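Local coordinates for protein putative pyridoxal phosphate-dependent transferase (Clostridium difficile, PDB 4DQ6) that is a putative pyridoxal phosphate-dependent transferase of the class I and II aminotransferase family, a two-chain assembly that binds pyridoxal-5'-phosphate, at residues A47-E59 against C275-G288. Residues are numbered along the deposited sequence; the frame is centred on the assembly and turned at random. Where two conformers were deposited one is given.
Sequences APCIIDSLKNRLE and CFSLVATEASYNNG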
# COMPACT_ATOMS: atom_id res chain seq x y z
N ALA A 47 10.62 -5.93 -18.28
CA ALA A 47 11.71 -5.43 -19.05
C ALA A 47 13.05 -5.60 -18.35
O ALA A 47 13.15 -5.49 -17.13
CB ALA A 47 11.52 -3.97 -19.37
N PRO A 48 14.09 -5.91 -19.10
CA PRO A 48 15.40 -6.04 -18.46
C PRO A 48 15.84 -4.88 -17.59
O PRO A 48 16.45 -5.08 -16.55
CB PRO A 48 16.34 -6.15 -19.66
CG PRO A 48 15.51 -6.64 -20.75
CD PRO A 48 14.13 -6.12 -20.55
N CYS A 49 15.54 -3.65 -17.99
CA CYS A 49 15.90 -2.52 -17.18
C CYS A 49 15.22 -2.50 -15.80
O CYS A 49 15.77 -2.02 -14.79
CB CYS A 49 15.62 -1.24 -17.89
SG CYS A 49 13.89 -1.03 -18.37
N ILE A 50 13.99 -2.99 -15.79
CA ILE A 50 13.25 -3.07 -14.51
C ILE A 50 13.87 -4.16 -13.60
O ILE A 50 14.18 -3.90 -12.44
CB ILE A 50 11.80 -3.38 -14.76
CG1 ILE A 50 11.17 -2.21 -15.50
CG2 ILE A 50 11.09 -3.71 -13.43
CD1 ILE A 50 9.78 -2.59 -16.03
N ILE A 51 14.19 -5.36 -14.16
CA ILE A 51 14.80 -6.43 -13.37
C ILE A 51 16.15 -5.93 -12.82
O ILE A 51 16.45 -6.12 -11.64
CB ILE A 51 14.96 -7.71 -14.19
CG1 ILE A 51 13.60 -8.23 -14.68
CG2 ILE A 51 15.67 -8.79 -13.38
CD1 ILE A 51 13.75 -9.25 -15.80
N ASP A 52 16.92 -5.21 -13.64
CA ASP A 52 18.22 -4.82 -13.15
C ASP A 52 18.12 -3.72 -12.08
O ASP A 52 18.89 -3.69 -11.13
CB ASP A 52 19.10 -4.40 -14.28
CG ASP A 52 20.56 -4.63 -13.97
OD1 ASP A 52 21.03 -5.82 -13.81
OD2 ASP A 52 21.27 -3.62 -13.87
N SER A 53 17.14 -2.84 -12.19
CA SER A 53 16.91 -1.82 -11.14
C SER A 53 16.56 -2.50 -9.81
O SER A 53 17.00 -2.10 -8.71
CB SER A 53 15.78 -0.80 -11.51
OG SER A 53 14.39 -1.26 -11.39
N LEU A 54 15.73 -3.53 -9.91
CA LEU A 54 15.34 -4.29 -8.72
C LEU A 54 16.56 -5.02 -8.15
O LEU A 54 16.72 -5.03 -6.95
CB LEU A 54 14.25 -5.28 -9.06
CG LEU A 54 12.90 -4.74 -9.50
CD1 LEU A 54 12.01 -5.90 -9.98
CD2 LEU A 54 12.22 -3.94 -8.37
N LYS A 55 17.45 -5.57 -8.99
CA LYS A 55 18.62 -6.25 -8.48
C LYS A 55 19.54 -5.31 -7.78
O LYS A 55 19.98 -5.61 -6.69
CB LYS A 55 19.38 -6.97 -9.61
CG LYS A 55 18.62 -8.12 -10.19
CD LYS A 55 19.51 -8.73 -11.27
CE LYS A 55 18.89 -9.92 -11.97
NZ LYS A 55 19.80 -10.40 -13.06
N ASN A 56 19.76 -4.13 -8.35
CA ASN A 56 20.63 -3.13 -7.76
C ASN A 56 20.09 -2.70 -6.39
O ASN A 56 20.82 -2.63 -5.43
CB ASN A 56 20.81 -1.95 -8.70
CG ASN A 56 21.63 -0.86 -8.10
OD1 ASN A 56 22.85 -0.91 -8.13
ND2 ASN A 56 20.95 0.12 -7.47
N ARG A 57 18.77 -2.50 -6.33
CA ARG A 57 18.20 -2.09 -5.05
C ARG A 57 18.31 -3.23 -4.00
O ARG A 57 18.56 -3.01 -2.83
CB ARG A 57 16.75 -1.66 -5.23
CG ARG A 57 16.06 -1.11 -3.95
CD ARG A 57 16.78 0.07 -3.33
NE ARG A 57 16.18 0.45 -2.03
CZ ARG A 57 16.40 -0.22 -0.90
NH1 ARG A 57 17.24 -1.31 -0.89
NH2 ARG A 57 15.87 0.20 0.23
N LEU A 58 17.98 -4.44 -4.42
CA LEU A 58 18.05 -5.63 -3.56
C LEU A 58 19.45 -5.76 -2.96
O LEU A 58 19.59 -6.00 -1.76
CB LEU A 58 17.62 -6.87 -4.34
CG LEU A 58 17.41 -8.17 -3.53
CD1 LEU A 58 16.51 -9.12 -4.32
CD2 LEU A 58 18.73 -8.75 -3.13
N GLU A 59 20.51 -5.61 -3.79
CA GLU A 59 21.86 -5.79 -3.32
C GLU A 59 22.38 -4.75 -2.31
O GLU A 59 23.42 -4.90 -1.70
CB GLU A 59 22.81 -5.91 -4.53
CG GLU A 59 22.54 -7.19 -5.32
CD GLU A 59 23.38 -7.29 -6.59
OE1 GLU A 59 23.60 -6.25 -7.28
OE2 GLU A 59 23.80 -8.44 -6.94
N CYS A 275 10.18 0.09 -1.37
CA CYS A 275 11.50 0.40 -1.91
C CYS A 275 11.66 -0.09 -3.33
O CYS A 275 12.51 0.45 -4.07
CB CYS A 275 12.59 -0.13 -1.03
SG CYS A 275 12.59 -1.86 -0.67
N PHE A 276 10.94 -1.14 -3.69
CA PHE A 276 11.09 -1.73 -5.02
C PHE A 276 10.26 -1.00 -6.07
O PHE A 276 10.68 -0.79 -7.20
CB PHE A 276 10.86 -3.22 -4.98
CG PHE A 276 11.95 -3.97 -4.26
CD1 PHE A 276 13.24 -3.97 -4.79
CD2 PHE A 276 11.75 -4.71 -3.08
CE1 PHE A 276 14.28 -4.66 -4.19
CE2 PHE A 276 12.82 -5.39 -2.44
CZ PHE A 276 14.11 -5.38 -3.05
N SER A 277 9.03 -0.66 -5.74
CA SER A 277 8.23 0.17 -6.57
C SER A 277 8.93 1.47 -6.98
O SER A 277 8.85 1.94 -8.12
CB SER A 277 6.92 0.47 -5.78
OG SER A 277 6.24 1.58 -6.16
N LEU A 278 9.62 2.08 -6.01
CA LEU A 278 10.30 3.34 -6.27
C LEU A 278 11.27 3.22 -7.42
O LEU A 278 11.24 4.02 -8.38
CB LEU A 278 11.11 3.79 -5.07
CG LEU A 278 11.64 5.20 -5.20
CD1 LEU A 278 10.54 6.17 -4.72
CD2 LEU A 278 12.90 5.41 -4.36
N VAL A 279 12.12 2.22 -7.34
CA VAL A 279 13.18 2.10 -8.36
C VAL A 279 12.66 1.56 -9.68
O VAL A 279 13.13 1.97 -10.75
CB VAL A 279 14.41 1.28 -7.88
CG1 VAL A 279 15.07 1.88 -6.63
CG2 VAL A 279 14.08 -0.19 -7.78
N ALA A 280 11.66 0.67 -9.63
CA ALA A 280 11.08 0.10 -10.86
C ALA A 280 10.33 1.14 -11.67
O ALA A 280 10.32 1.08 -12.89
CB ALA A 280 10.22 -1.12 -10.58
N THR A 281 9.61 2.03 -11.00
CA THR A 281 8.83 3.01 -11.71
C THR A 281 9.73 3.96 -12.50
O THR A 281 9.57 4.19 -13.70
CB THR A 281 7.98 3.81 -10.69
OG1 THR A 281 7.04 2.93 -10.07
CG2 THR A 281 7.23 4.97 -11.38
N GLU A 282 10.80 4.44 -11.86
CA GLU A 282 11.70 5.36 -12.51
C GLU A 282 12.45 4.65 -13.64
O GLU A 282 12.60 5.19 -14.73
CB GLU A 282 12.68 5.88 -11.50
CG GLU A 282 13.69 6.82 -12.10
CD GLU A 282 14.53 7.57 -11.09
OE1 GLU A 282 14.05 7.92 -9.99
OE2 GLU A 282 15.68 7.86 -11.47
N ALA A 283 12.84 3.40 -13.39
CA ALA A 283 13.52 2.62 -14.43
C ALA A 283 12.63 2.34 -15.65
O ALA A 283 13.11 2.37 -16.76
CB ALA A 283 14.04 1.30 -13.86
N SER A 284 11.37 1.98 -15.39
CA SER A 284 10.42 1.69 -16.47
C SER A 284 10.25 2.92 -17.37
O SER A 284 10.33 2.82 -18.62
CB SER A 284 9.08 1.18 -15.94
OG SER A 284 8.27 2.16 -15.31
N TYR A 285 10.06 4.08 -16.78
CA TYR A 285 9.78 5.25 -17.61
C TYR A 285 11.05 5.78 -18.27
O TYR A 285 11.04 6.14 -19.46
CB TYR A 285 9.07 6.33 -16.81
CG TYR A 285 7.60 6.05 -16.52
CD1 TYR A 285 6.79 5.44 -17.45
CD2 TYR A 285 7.06 6.43 -15.34
CE1 TYR A 285 5.48 5.19 -17.20
CE2 TYR A 285 5.70 6.22 -15.10
CZ TYR A 285 4.94 5.68 -16.05
OH TYR A 285 3.60 5.45 -15.77
N ASN A 286 12.14 5.78 -17.53
CA ASN A 286 13.40 6.27 -18.09
C ASN A 286 14.03 5.35 -19.12
O ASN A 286 14.61 5.85 -20.09
CB ASN A 286 14.44 6.61 -17.03
CG ASN A 286 14.10 7.91 -16.27
OD1 ASN A 286 13.32 8.69 -16.72
ND2 ASN A 286 14.78 8.13 -15.16
N ASN A 287 13.90 4.03 -18.95
CA ASN A 287 14.66 3.06 -19.81
C ASN A 287 13.80 2.07 -20.55
O ASN A 287 14.29 1.34 -21.37
CB ASN A 287 15.61 2.30 -18.94
CG ASN A 287 16.62 3.20 -18.32
OD1 ASN A 287 16.71 3.29 -17.08
ND2 ASN A 287 17.29 3.96 -19.13
N GLY A 288 12.51 2.01 -20.25
CA GLY A 288 11.63 0.95 -20.76
C GLY A 288 10.98 1.16 -22.11
O GLY A 288 10.26 0.27 -22.58
O HOH W 1 14.23 2.28 -2.87
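Ser53 and Ala283 meet in the middle of a close, roughly antiparallel helix pair in this fold type I, aminotransferase-like protein. The axes of helices 48-58 and 275-287 come within 8.5 Å, at 148° between their directions. Small residues at the crossing, Ser53, Ala280 and Ala283, are consistent with this short distance. Ala283 CB is a low knob that sits 3.6 Å from Ser53 CB. With chi1 at 76°, Ser53 OG is tucked back over its own helix. It donates in the carbonyl plane to a lone pair of Ile50 O, 2.8 Å away, and Ile50 O also takes Leu54 N. Toward the other helix Ser53 OG makes van der Waals contact, 3.6 Å from Ala283 CB. Beside it, Val279 pushes CG2 against the Ser53 backbone, 3.6 Å from Ser53 O. Ala280 CB makes a shallow hollow that Ile50 CG2 and Leu54 CD2 share. The other branch of Ile50 ends with CD1 on Ser284 CB. At the N-terminal end of helix 48-58, Cys49 rests its CB and SG on Asn287 CB.

Phe276 is a broad bump from helix 275-287. Leu54 CD2 reaches Phe276 CD1 at 3.7 Å, and the ring edge lies by the backbone at Leu54 O and Leu58 N. Phe276 of the second subunit meets the same ring, and Leu54 also packs on Tyr63 of that subunit, so this part of the contact belongs to the dimer interface. The side chain of Cys275 is about 13 Å from a bound pyridoxal-5'-phosphate.

Toward the C-terminal end of helix 48-58, Arg57 bends at chi2 (57°), passes Val279 and brings its guanidinium beside Cys275. Arg57 NH2 is 3.5 Å from Cys275 CB, and Cys275 SG lies over one face, toward the rim. Arg57 NH2 also bonds Ile62 O. One water, in the guanidinium plane, accepts from Arg57 NE and donates to Cys275 O.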